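PDB 3LIU: putative cell adhesion protein from Parabacteroides distasonis, which probably serves as a fimbrillin-type structural subunit of bacterial surface pili and so contributes to cell adhesion. Local coordinates for residues Ala17-Ala22 with Thr140-Tyr146; Val43-Val48 with Ile59-Ala64; Leu132-Val137 with Lys161-Gly165. One frame throughout, in Å; residues are numbered along the deposited sequence. Where two conformers were deposited one is given.

Contact 1: Ala17-Ala22 with Thr140-Tyr146; sequences AQLALA and TTNYIGY
The apolar centre is the face carrying L19, L21 and I144, which buried N142 shares. L19 (t,p) and I144 (m,t) bring their CD1 atoms to 3.6 Å; I144 CB lies 4.0 Å from CG of L21 (chi1 t). L132 and L136 of strand 127-136 lie against this face. Residues 17-22 and 140-144 are extended and run parallel, axes 4.5 Å apart at 24°, pairing Q18 with T141, L19 with N142, A20 with Y143 and L21 with I144. On the opposite face A20 CB lies 4.0 Å from CD1 of Y143 (m). G145 (phi 100°) and Y146 turn away; a CB on G145 would collide with A22 O. Y146 chi1 of -76° (m) carries its ring back over A22 CB, 4.0 Å from the centroid, in a CH-pi contact. The ladder runs Q18 N-T140 O 3.2 Å, N142 N-Q18 O 2.8 Å, A20 N-N142 O 2.8 Å, I144 N-A20 O 2.8 Å and A22 N-I144 O 2.6 Å. Toward the A17/T140 end, N142 (chi1 m) gives ND2 to Q18 O at 3.3 Å, and its OD1 accepts from V137 N. A17, L19 and L21 bond to strand 71-80, so strand 16-24 is interior to the mixed sheet of this FimA-family, transthyretin-clan region. Main-chain hydrogen bonds thus hold the join, with aliphatic packing on one face and tyrosine rings against alanines on the other.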
ATOM      1  N   ALA A  17      29.815  -5.328 -20.358  1.00 24.02           N
ATOM      2  CA  ALA A  17      30.072  -4.208 -19.468  1.00 22.30           C
ATOM      3  C   ALA A  17      29.713  -4.620 -18.038  1.00 21.91           C
ATOM      4  O   ALA A  17      29.227  -5.731 -17.790  1.00 18.92           O
ATOM      5  CB  ALA A  17      29.260  -2.985 -19.906  1.00 22.10           C
ATOM      6  N   GLN A  18      30.022  -3.732 -17.107  1.00 18.55           N
ATOM      7  CA  GLN A  18      29.661  -3.919 -15.719  0.50 18.25           C
ATOM      8  C   GLN A  18      28.742  -2.769 -15.328  1.00 17.09           C
ATOM      9  O   GLN A  18      28.815  -1.677 -15.912  1.00 15.93           O
ATOM     10  CB  GLN A  18      30.904  -3.956 -14.828  0.50 20.12           C
ATOM     11  CG  GLN A  18      31.908  -5.081 -15.171  0.50 23.96           C
ATOM     12  CD  GLN A  18      31.588  -6.407 -14.493  0.50 26.94           C
ATOM     13  OE1 GLN A  18      31.123  -6.443 -13.349  0.50 21.34           O
ATOM     14  NE2 GLN A  18      31.865  -7.508 -15.191  0.50 31.46           N
ATOM     15  N   LEU A  19      27.870  -3.031 -14.364  1.00 14.47           N
ATOM     16  CA  LEU A  19      26.906  -2.068 -13.861  1.00 14.14           C
ATOM     17  C   LEU A  19      26.936  -2.142 -12.351  1.00 14.32           C
ATOM     18  O   LEU A  19      26.852  -3.241 -11.785  1.00 14.81           O
ATOM     19  CB  LEU A  19      25.496  -2.394 -14.357  1.00 15.36           C
ATOM     20  CG  LEU A  19      24.413  -1.422 -13.887  1.00 17.55           C
ATOM     21  CD1 LEU A  19      24.723   0.022 -14.386  1.00 10.05           C
ATOM     22  CD2 LEU A  19      23.053  -1.877 -14.357  1.00 16.91           C
ATOM     23  N   ALA A  20      27.088  -0.986 -11.708  1.00 11.12           N
ATOM     24  CA  ALA A  20      26.853  -0.834 -10.275  1.00 12.93           C
ATOM     25  C   ALA A  20      25.841   0.286 -10.098  1.00 12.28           C
ATOM     26  O   ALA A  20      25.803   1.254 -10.872  1.00 15.41           O
ATOM     27  CB  ALA A  20      28.133  -0.541  -9.516  1.00 12.23           C
ATOM     28  N   LEU A  21      25.020   0.158  -9.076  1.00 12.35           N
ATOM     29  CA  LEU A  21      23.835   1.018  -8.955  1.00 17.50           C
ATOM     30  C   LEU A  21      23.668   1.432  -7.498  1.00 18.26           C
ATOM     31  O   LEU A  21      23.841   0.614  -6.630  1.00 22.25           O
ATOM     32  CB  LEU A  21      22.603   0.281  -9.524  1.00 16.55           C
ATOM     33  CG  LEU A  21      21.290   1.052  -9.660  1.00 22.73           C
ATOM     34  CD1 LEU A  21      20.487   0.563 -10.863  1.00 18.35           C
ATOM     35  CD2 LEU A  21      20.461   1.001  -8.372  1.00 22.27           C
ATOM     36  N   ALA A  22      23.398   2.716  -7.234  1.00 19.21           N
ATOM     37  CA  ALA A  22      23.167   3.207  -5.878  1.00 16.44           C
ATOM     38  C   ALA A  22      21.737   3.740  -5.724  1.00 17.06           C
ATOM     39  O   ALA A  22      21.236   4.469  -6.618  1.00 18.89           O
ATOM     40  CB  ALA A  22      24.188   4.252  -5.530  1.00 14.84           C
ATOM     41  N   THR A 140      33.673  -1.392 -19.529  1.00 23.75           N
ATOM     42  CA  THR A 140      33.941  -0.476 -18.433  1.00 22.00           C
ATOM     43  C   THR A 140      32.880  -0.613 -17.367  1.00 20.36           C
ATOM     44  O   THR A 140      31.816  -1.158 -17.628  1.00 19.31           O
ATOM     45  CB  THR A 140      33.979   0.998 -18.904  1.00 22.30           C
ATOM     46  OG1 THR A 140      34.519   1.787 -17.848  1.00 27.16           O
ATOM     47  CG2 THR A 140      32.608   1.530 -19.249  1.00 21.83           C
ATOM     48  N   THR A 141      33.166  -0.094 -16.177  1.00 20.07           N
ATOM     49  CA  THR A 141      32.180  -0.052 -15.118  1.00 19.49           C
ATOM     50  C   THR A 141      31.188   1.132 -15.294  1.00 19.59           C
ATOM     51  O   THR A 141      31.580   2.301 -15.241  1.00 19.91           O
ATOM     52  CB  THR A 141      32.842  -0.040 -13.718  1.00 21.05           C
ATOM     53  OG1 THR A 141      33.608  -1.240 -13.548  1.00 23.96           O
ATOM     54  CG2 THR A 141      31.764   0.020 -12.609  1.00 15.62           C
ATOM     55  N   ASN A 142      29.912   0.818 -15.523  1.00 15.78           N
ATOM     56  CA  ASN A 142      28.876   1.848 -15.577  1.00 16.03           C
ATOM     57  C   ASN A 142      28.232   2.016 -14.209  1.00 15.69           C
ATOM     58  O   ASN A 142      27.837   1.028 -13.576  1.00 14.06           O
ATOM     59  CB  ASN A 142      27.786   1.518 -16.587  1.00 17.79           C
ATOM     60  CG  ASN A 142      28.295   1.527 -17.999  1.00 16.66           C
ATOM     61  OD1 ASN A 142      28.258   2.560 -18.678  1.00 15.82           O
ATOM     62  ND2 ASN A 142      28.770   0.386 -18.455  1.00 11.56           N
ATOM     63  N   TYR A 143      28.095   3.269 -13.783  1.00 10.47           N
ATOM     64  CA  TYR A 143      27.480   3.555 -12.502  1.00 12.32           C
ATOM     65  C   TYR A 143      26.113   4.219 -12.704  1.00 11.62           C
ATOM     66  O   TYR A 143      25.942   5.058 -13.604  1.00 13.04           O
ATOM     67  CB  TYR A 143      28.395   4.483 -11.695  1.00 14.01           C
ATOM     68  CG  TYR A 143      29.712   3.881 -11.285  1.00 13.56           C
ATOM     69  CD1 TYR A 143      29.768   2.985 -10.238  1.00 20.97           C
ATOM     70  CD2 TYR A 143      30.895   4.241 -11.921  1.00 15.75           C
ATOM     71  CE1 TYR A 143      30.944   2.426  -9.855  1.00 20.38           C
ATOM     72  CE2 TYR A 143      32.091   3.689 -11.535  1.00 20.56           C
ATOM     73  CZ  TYR A 143      32.097   2.772 -10.497  1.00 22.24           C
ATOM     74  OH  TYR A 143      33.246   2.187 -10.056  1.00 21.23           O
ATOM     75  N   ILE A 144      25.142   3.827 -11.881  1.00 14.07           N
ATOM     76  CA  ILE A 144      23.870   4.517 -11.812  1.00 11.45           C
ATOM     77  C   ILE A 144      23.616   4.944 -10.390  1.00 12.19           C
ATOM     78  O   ILE A 144      23.445   4.111  -9.470  1.00 11.95           O
ATOM     79  CB  ILE A 144      22.717   3.647 -12.330  1.00 13.93           C
ATOM     80  CG1 ILE A 144      22.974   3.286 -13.796  1.00 13.08           C
ATOM     81  CG2 ILE A 144      21.365   4.372 -12.122  1.00 11.27           C
ATOM     82  CD1 ILE A 144      21.939   2.316 -14.406  1.00 15.01           C
ATOM     83  N   GLY A 145      23.594   6.257 -10.202  1.00 12.72           N
ATOM     84  CA  GLY A 145      23.266   6.851  -8.919  1.00 11.92           C
ATOM     85  C   GLY A 145      24.445   7.302  -8.078  1.00 12.94           C
ATOM     86  O   GLY A 145      24.253   7.659  -6.914  1.00 16.81           O
ATOM     87  N   TYR A 146      25.649   7.325  -8.658  1.00 11.98           N
ATOM     88  CA  TYR A 146      26.862   7.613  -7.889  1.00 14.13           C
ATOM     89  C   TYR A 146      27.354   9.044  -8.049  1.00 16.98           C
ATOM     90  O   TYR A 146      28.366   9.422  -7.457  1.00 19.14           O
ATOM     91  CB  TYR A 146      27.970   6.650  -8.305  1.00 11.76           C
ATOM     92  CG  TYR A 146      27.833   5.274  -7.763  1.00 15.75           C
ATOM     93  CD1 TYR A 146      26.917   4.372  -8.306  1.00 19.81           C
ATOM     94  CD2 TYR A 146      28.632   4.848  -6.709  1.00 21.25           C
ATOM     95  CE1 TYR A 146      26.815   3.078  -7.805  1.00 21.71           C
ATOM     96  CE2 TYR A 146      28.545   3.563  -6.212  1.00 19.51           C
ATOM     97  CZ  TYR A 146      27.621   2.690  -6.748  1.00 21.02           C
ATOM     98  OH  TYR A 146      27.552   1.418  -6.235  1.00 26.20           O
TER

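Contact 2: Val43-Val48 with Ile59-Ala64; sequences VNTLTV and IYTKDA
I59 opens the second segment extended, its CA 3.2 Å from V48 O and its CG2 4.0 Å from T47 CG2. Y60 pairs with V48 as a hydrogen-bonded pair (Y60 N to V48 O 3.0 Å, V48 N to Y60 O 2.9 Å); its chi1 of 55° (p) swings the ring across the neighbouring strand, so that V48 CB lies over the ring face, 4.0 Å from the centroid, in a CH-pi contact. T61 faces T47 in a non-hydrogen-bonded pair, CA-CA 4.2 Å; both side chains are m and share a short OG1-OG1 hydrogen bond of 2.6 Å beside Q97 of helix 94-101. K62 returns to the hydrogen-bonded type with L46 (L46 N to K62 O 2.9 Å, K62 N to L46 O 3.0 Å), and its side chain, m at chi1 and then extended, carries NZ to Q77 OE1. D63 stands opposite T45, CA-CA 4.3 Å, but their side chains diverge. At A64 the regular pairing breaks, leaving its N bonded to N44 O at 3.0 Å, while its CB points toward the first segment and meets V43 CG1 at 3.8 Å and L46 CG at 4.2 Å. The strand axes approach to 4.7 Å at 167°. The ladder, regular from L46-K62 to V48-Y60, belongs to the beta hairpin of strands 45-52 and 57-66, flanked by strands 82-90 and 71-80 in the fimbrillin sheet.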
ATOM      1  N   VAL A  43      15.823  -1.408   3.209  1.00  8.90           N
ATOM      2  CA  VAL A  43      16.148  -1.936   1.905  1.00 12.98           C
ATOM      3  C   VAL A  43      17.094  -3.066   2.136  1.00 12.88           C
ATOM      4  O   VAL A  43      18.261  -2.862   2.432  1.00 15.25           O
ATOM      5  CB  VAL A  43      16.777  -0.857   1.035  1.00 14.09           C
ATOM      6  CG1 VAL A  43      17.306  -1.444  -0.253  1.00 16.01           C
ATOM      7  CG2 VAL A  43      15.722   0.277   0.812  1.00 14.18           C
ATOM      8  N   ASN A  44      16.592  -4.280   2.044  1.00 13.37           N
ATOM      9  CA  ASN A  44      17.411  -5.470   2.338  1.00 15.08           C
ATOM     10  C   ASN A  44      17.995  -6.102   1.077  1.00 14.35           C
ATOM     11  O   ASN A  44      19.148  -6.492   1.023  1.00 13.19           O
ATOM     12  CB  ASN A  44      16.517  -6.478   3.038  1.00 16.07           C
ATOM     13  CG  ASN A  44      15.965  -5.946   4.307  1.00 16.27           C
ATOM     14  OD1 ASN A  44      16.690  -5.346   5.084  1.00 19.82           O
ATOM     15  ND2 ASN A  44      14.678  -6.173   4.547  1.00 16.15           N
ATOM     16  N   THR A  45      17.174  -6.196   0.040  1.00 14.95           N
ATOM     17  CA  THR A  45      17.613  -6.769  -1.233  1.00 12.18           C
ATOM     18  C   THR A  45      17.226  -5.797  -2.318  1.00 11.54           C
ATOM     19  O   THR A  45      16.238  -5.068  -2.169  1.00 13.87           O
ATOM     20  CB  THR A  45      16.960  -8.151  -1.553  1.00 11.59           C
ATOM     21  OG1 THR A  45      15.543  -7.994  -1.703  1.00 10.48           O
ATOM     22  CG2 THR A  45      17.264  -9.223  -0.482  1.00 15.30           C
ATOM     23  N   LEU A  46      17.999  -5.809  -3.399  1.00 10.50           N
ATOM     24  CA  LEU A  46      17.647  -5.117  -4.639  1.00 13.16           C
ATOM     25  C   LEU A  46      17.638  -6.080  -5.819  1.00 13.29           C
ATOM     26  O   LEU A  46      18.607  -6.838  -6.050  1.00 12.29           O
ATOM     27  CB  LEU A  46      18.617  -3.978  -4.933  1.00 11.72           C
ATOM     28  CG  LEU A  46      18.510  -2.854  -3.902  1.00 12.58           C
ATOM     29  CD1 LEU A  46      19.643  -1.865  -4.147  1.00 24.13           C
ATOM     30  CD2 LEU A  46      17.182  -2.145  -3.998  1.00  7.34           C
ATOM     31  N   THR A  47      16.531  -6.053  -6.556  1.00 13.96           N
ATOM     32  CA  THR A  47      16.427  -6.756  -7.834  1.00 13.52           C
ATOM     33  C   THR A  47      16.463  -5.726  -8.923  1.00 12.21           C
ATOM     34  O   THR A  47      15.670  -4.794  -8.916  1.00 17.61           O
ATOM     35  CB  THR A  47      15.119  -7.562  -7.937  1.00 12.49           C
ATOM     36  OG1 THR A  47      15.060  -8.498  -6.860  1.00 11.56           O
ATOM     37  CG2 THR A  47      15.047  -8.322  -9.254  1.00 11.84           C
ATOM     38  N   VAL A  48      17.385  -5.893  -9.857  1.00 14.03           N
ATOM     39  CA  VAL A  48      17.617  -4.951 -10.947  1.00 15.12           C
ATOM     40  C   VAL A  48      17.320  -5.659 -12.272  1.00 10.54           C
ATOM     41  O   VAL A  48      17.808  -6.771 -12.543  1.00 10.24           O
ATOM     42  CB  VAL A  48      19.066  -4.443 -10.920  1.00 13.90           C
ATOM     43  CG1 VAL A  48      19.336  -3.466 -12.071  1.00 11.51           C
ATOM     44  CG2 VAL A  48      19.400  -3.797  -9.539  1.00 13.50           C
ATOM     45  N   ILE A  59      18.763  -9.715 -15.532  1.00 12.97           N
ATOM     46  CA  ILE A  59      18.060  -9.464 -14.257  1.00 12.60           C
ATOM     47  C   ILE A  59      18.752 -10.202 -13.138  1.00 12.99           C
ATOM     48  O   ILE A  59      19.104 -11.365 -13.306  1.00  9.05           O
ATOM     49  CB  ILE A  59      16.598  -9.953 -14.279  1.00 14.48           C
ATOM     50  CG1 ILE A  59      15.829  -9.309 -15.455  1.00 17.68           C
ATOM     51  CG2 ILE A  59      15.899  -9.658 -12.905  1.00 11.03           C
ATOM     52  CD1 ILE A  59      15.402 -10.236 -16.522  1.00 17.04           C
ATOM     53  N   TYR A  60      18.957  -9.537 -12.006  1.00 12.22           N
ATOM     54  CA  TYR A  60      19.660 -10.132 -10.883  1.00 11.78           C
ATOM     55  C   TYR A  60      19.197  -9.556  -9.573  1.00 11.38           C
ATOM     56  O   TYR A  60      18.658  -8.444  -9.520  1.00 11.30           O
ATOM     57  CB  TYR A  60      21.169  -9.927 -11.001  1.00 13.72           C
ATOM     58  CG  TYR A  60      21.573  -8.486 -11.153  1.00 12.46           C
ATOM     59  CD1 TYR A  60      21.480  -7.856 -12.383  1.00 13.73           C
ATOM     60  CD2 TYR A  60      22.070  -7.752 -10.081  1.00 11.56           C
ATOM     61  CE1 TYR A  60      21.876  -6.521 -12.552  1.00 16.21           C
ATOM     62  CE2 TYR A  60      22.462  -6.403 -10.245  1.00 11.14           C
ATOM     63  CZ  TYR A  60      22.333  -5.809 -11.491  1.00 16.08           C
ATOM     64  OH  TYR A  60      22.692  -4.512 -11.710  1.00 17.28           O
ATOM     65  N   THR A  61      19.456 -10.297  -8.502  1.00 10.97           N
ATOM     66  CA  THR A  61      19.107  -9.871  -7.136  1.00 12.95           C
ATOM     67  C   THR A  61      20.318 -10.042  -6.229  1.00 14.25           C
ATOM     68  O   THR A  61      20.972 -11.085  -6.251  1.00 16.63           O
ATOM     69  CB  THR A  61      17.910 -10.651  -6.540  1.00 12.86           C
ATOM     70  OG1 THR A  61      16.737 -10.414  -7.318  1.00 13.79           O
ATOM     71  CG2 THR A  61      17.591 -10.176  -5.064  1.00 11.49           C
ATOM     72  N   LYS A  62      20.611  -9.013  -5.455  1.00 12.53           N
ATOM     73  CA  LYS A  62      21.716  -9.001  -4.513  1.00 13.55           C
ATOM     74  C   LYS A  62      21.273  -8.321  -3.238  1.00 14.74           C
ATOM     75  O   LYS A  62      20.264  -7.595  -3.187  1.00 13.67           O
ATOM     76  CB  LYS A  62      22.936  -8.245  -5.067  1.00 14.20           C
ATOM     77  CG  LYS A  62      23.475  -8.869  -6.375  1.00 20.92           C
ATOM     78  CD  LYS A  62      24.730  -8.235  -6.912  1.00 29.76           C
ATOM     79  CE  LYS A  62      25.353  -9.156  -7.995  1.00 25.44           C
ATOM     80  NZ  LYS A  62      26.194  -8.387  -8.942  1.00 40.42           N
ATOM     81  N   ASP A  63      22.011  -8.602  -2.183  1.00 16.23           N
ATOM     82  CA  ASP A  63      21.784  -7.920  -0.912  1.00 18.56           C
ATOM     83  C   ASP A  63      22.274  -6.509  -1.099  1.00 18.69           C
ATOM     84  O   ASP A  63      23.310  -6.268  -1.789  1.00 16.35           O
ATOM     85  CB  ASP A  63      22.520  -8.635   0.241  1.00 18.26           C
ATOM     86  CG  ASP A  63      21.836  -9.925   0.639  1.00 24.19           C
ATOM     87  OD1 ASP A  63      20.688 -10.171   0.219  1.00 25.44           O
ATOM     88  OD2 ASP A  63      22.441 -10.711   1.373  1.00 30.40           O
ATOM     89  N   ALA A  64      21.516  -5.574  -0.535  1.00 18.72           N
ATOM     90  CA  ALA A  64      21.859  -4.159  -0.617  1.00 18.86           C
ATOM     91  C   ALA A  64      23.016  -3.917   0.367  1.00 21.12           C
ATOM     92  O   ALA A  64      22.941  -4.349   1.504  1.00 22.64           O
ATOM     93  CB  ALA A  64      20.652  -3.288  -0.272  1.00 20.79           C
TER

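Contact 3: Leu132-Val137 with Lys161-Gly165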
ATOM      1  N   LEU A 132      14.302   3.689 -15.871  1.00 12.06           N
ATOM      2  CA  LEU A 132      15.415   4.571 -16.258  1.00 16.79           C
ATOM      3  C   LEU A 132      15.838   4.270 -17.674  1.00 16.66           C
ATOM      4  O   LEU A 132      15.782   3.122 -18.117  1.00 18.81           O
ATOM      5  CB  LEU A 132      16.634   4.361 -15.323  1.00 16.78           C
ATOM      6  CG  LEU A 132      16.326   4.400 -13.816  1.00 20.42           C
ATOM      7  CD1 LEU A 132      17.552   4.117 -12.938  1.00 20.89           C
ATOM      8  CD2 LEU A 132      15.775   5.744 -13.479  1.00 19.65           C
ATOM      9  N   ASP A 133      16.239   5.294 -18.404  1.00 14.61           N
ATOM     10  CA  ASP A 133      16.831   5.103 -19.719  1.00 17.92           C
ATOM     11  C   ASP A 133      18.304   5.518 -19.699  1.00 15.51           C
ATOM     12  O   ASP A 133      18.595   6.672 -19.473  1.00 19.20           O
ATOM     13  CB  ASP A 133      16.048   5.918 -20.766  1.00 19.17           C
ATOM     14  CG  ASP A 133      16.653   5.802 -22.162  1.00 28.25           C
ATOM     15  OD1 ASP A 133      16.866   4.660 -22.634  1.00 36.12           O
ATOM     16  OD2 ASP A 133      16.914   6.847 -22.783  1.00 41.99           O
ATOM     17  N   VAL A 134      19.213   4.603 -19.970  1.00 11.52           N
ATOM     18  CA  VAL A 134      20.640   4.872 -19.929  1.00 13.89           C
ATOM     19  C   VAL A 134      21.369   4.236 -21.112  1.00 15.28           C
ATOM     20  O   VAL A 134      20.874   3.291 -21.743  1.00 15.34           O
ATOM     21  CB  VAL A 134      21.273   4.337 -18.620  1.00 16.60           C
ATOM     22  CG1 VAL A 134      20.627   5.005 -17.411  1.00  9.67           C
ATOM     23  CG2 VAL A 134      21.188   2.806 -18.543  1.00 15.63           C
ATOM     24  N   THR A 135      22.546   4.757 -21.422  1.00 16.48           N
ATOM     25  CA  THR A 135      23.423   4.102 -22.406  1.00 18.36           C
ATOM     26  C   THR A 135      24.644   3.539 -21.694  1.00 18.55           C
ATOM     27  O   THR A 135      25.454   4.277 -21.130  1.00 17.24           O
ATOM     28  CB  THR A 135      23.800   5.046 -23.548  1.00 19.66           C
ATOM     29  OG1 THR A 135      22.589   5.492 -24.152  1.00 19.17           O
ATOM     30  CG2 THR A 135      24.705   4.337 -24.616  1.00 17.54           C
ATOM     31  N   LEU A 136      24.730   2.215 -21.688  1.00 20.03           N
ATOM     32  CA  LEU A 136      25.829   1.513 -21.031  1.00 18.46           C
ATOM     33  C   LEU A 136      27.013   1.459 -21.988  1.00 18.87           C
ATOM     34  O   LEU A 136      26.869   1.072 -23.137  1.00 18.70           O
ATOM     35  CB  LEU A 136      25.381   0.096 -20.589  1.00 18.20           C
ATOM     36  CG  LEU A 136      24.178   0.029 -19.612  1.00 17.11           C
ATOM     37  CD1 LEU A 136      23.533  -1.375 -19.517  1.00 14.42           C
ATOM     38  CD2 LEU A 136      24.547   0.544 -18.222  1.00 12.09           C
ATOM     39  N   VAL A 137      28.184   1.857 -21.503  1.00 21.09           N
ATOM     40  CA  VAL A 137      29.409   1.900 -22.306  1.00 20.82           C
ATOM     41  C   VAL A 137      30.122   0.564 -22.184  1.00 19.81           C
ATOM     42  O   VAL A 137      30.224  -0.016 -21.096  1.00 18.71           O
ATOM     43  CB  VAL A 137      30.314   3.057 -21.849  1.00 20.84           C
ATOM     44  CG1 VAL A 137      31.663   3.028 -22.562  1.00 20.55           C
ATOM     45  CG2 VAL A 137      29.609   4.358 -22.109  1.00 21.00           C
ATOM     46  N   LYS A 161      32.033   5.188 -15.501  1.00 15.15           N
ATOM     47  CA  LYS A 161      31.227   6.296 -16.004  1.00 16.79           C
ATOM     48  C   LYS A 161      29.854   6.266 -15.390  1.00 14.55           C
ATOM     49  O   LYS A 161      29.187   5.219 -15.417  1.00 16.29           O
ATOM     50  CB  LYS A 161      31.088   6.202 -17.508  1.00 16.83           C
ATOM     51  CG  LYS A 161      30.547   7.484 -18.149  1.00 27.47           C
ATOM     52  CD  LYS A 161      30.110   7.233 -19.585  1.00 34.06           C
ATOM     53  CE  LYS A 161      29.856   8.520 -20.314  1.00 39.20           C
ATOM     54  NZ  LYS A 161      28.763   8.367 -21.278  1.00 36.37           N
ATOM     55  N   GLU A 162      29.459   7.390 -14.808  1.00 15.14           N
ATOM     56  CA  GLU A 162      28.081   7.580 -14.363  1.00 18.31           C
ATOM     57  C   GLU A 162      27.219   7.844 -15.616  1.00 16.09           C
ATOM     58  O   GLU A 162      27.499   8.742 -16.424  1.00 16.20           O
ATOM     59  CB  GLU A 162      27.995   8.741 -13.376  1.00 17.65           C
ATOM     60  CG  GLU A 162      26.562   9.129 -12.980  1.00 22.31           C
ATOM     61  CD  GLU A 162      25.875   8.062 -12.180  1.00 17.80           C
ATOM     62  OE1 GLU A 162      26.546   7.417 -11.337  1.00 13.18           O
ATOM     63  OE2 GLU A 162      24.650   7.879 -12.375  1.00 16.42           O
ATOM     64  N   VAL A 163      26.189   7.030 -15.784  1.00 17.16           N
ATOM     65  CA  VAL A 163      25.395   7.041 -16.999  1.00 15.08           C
ATOM     66  C   VAL A 163      23.967   7.524 -16.772  1.00 16.05           C
ATOM     67  O   VAL A 163      23.230   7.717 -17.718  1.00 17.93           O
ATOM     68  CB  VAL A 163      25.397   5.656 -17.695  1.00 16.45           C
ATOM     69  CG1 VAL A 163      26.816   5.241 -18.061  1.00 19.15           C
ATOM     70  CG2 VAL A 163      24.698   4.587 -16.851  1.00 14.87           C
ATOM     71  N   TYR A 164      23.595   7.765 -15.524  1.00 17.61           N
ATOM     72  CA  TYR A 164      22.263   8.260 -15.165  1.00 16.19           C
ATOM     73  C   TYR A 164      22.372   9.698 -14.665  1.00 15.63           C
ATOM     74  O   TYR A 164      21.692  10.584 -15.185  1.00 15.21           O
ATOM     75  CB  TYR A 164      21.648   7.364 -14.091  1.00 13.35           C
ATOM     76  CG  TYR A 164      20.459   7.917 -13.323  1.00 16.60           C
ATOM     77  CD1 TYR A 164      19.208   8.060 -13.930  1.00 14.70           C
ATOM     78  CD2 TYR A 164      20.563   8.207 -11.980  1.00 17.04           C
ATOM     79  CE1 TYR A 164      18.091   8.546 -13.220  1.00 17.89           C
ATOM     80  CE2 TYR A 164      19.442   8.672 -11.244  1.00 21.63           C
ATOM     81  CZ  TYR A 164      18.218   8.831 -11.879  1.00 20.27           C
ATOM     82  OH  TYR A 164      17.122   9.308 -11.179  1.00 28.85           O
ATOM     83  N   GLY A 165      23.197   9.945 -13.656  1.00 15.76           N
ATOM     84  CA  GLY A 165      23.592  11.336 -13.355  1.00 15.62           C
ATOM     85  C   GLY A 165      22.676  12.235 -12.522  1.00 16.99           C
ATOM     86  O   GLY A 165      22.896  13.452 -12.464  1.00 16.74           O
TER
HETATM   87  O   HOH W   1      23.177   7.300 -20.333  1.00 14.19           O
HETATM   88  O   HOH W   2      26.474   6.776 -21.395  1.00 28.83           O
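No direct hydrogen bond joins these segments; side chains and two waters do the work. V163 (m) sits at the middle, with CG2 3.9 Å from V134 CB and 4.3 Å from L136 CD2, and CG1 3.5 Å from T135 O. Y164 (chi1 164°, t) lays its ring along the strand, so that CE1 comes to 3.6 Å from L132 CD2, and its CB rests 4.2 Å from V134 CG1. K161, nearly all-trans down to chi3, runs its aliphatic chain past V137 (CD to CG2 3.9 Å). Its NZ then binds a water that also donates to T135 O. A second water bridges T135 N and V163 O. E162 (t,p) instead folds back over its own turn, OE2 accepting from G165 N at 2.8 Å, and its carboxylate also reaches the NH groups of G145 and Y146. Strand 127-136 pairs with 82-90 and 172-185; here it meets the end of strand 158-162 and the turn after it, packing between non-paired strands consistent with a transthyretin-clan beta-sandwich.

Contacts 1 and 3 are direct neighbours, their centres 8 Å apart: Y143 N lies 2.8 Å from K161 O and Y146 N 2.8 Å from E162 OE1, both probably hydrogen bonds, the first because strands 141-144 and 158-162 run side by side; N142 OD1 also comes within 3.1 Å of V163 CG1. Along the chain their segments alternate. Contact 2, 14 Å from contact 1 between centres, meets it where L19 CD2 packs 3.8 Å from Y60 OH. Contacts 2 and 3 do not touch; their nearest atoms are about 8 Å apart. All three lie in the FimA-family region and join parts of its one mixed sheet.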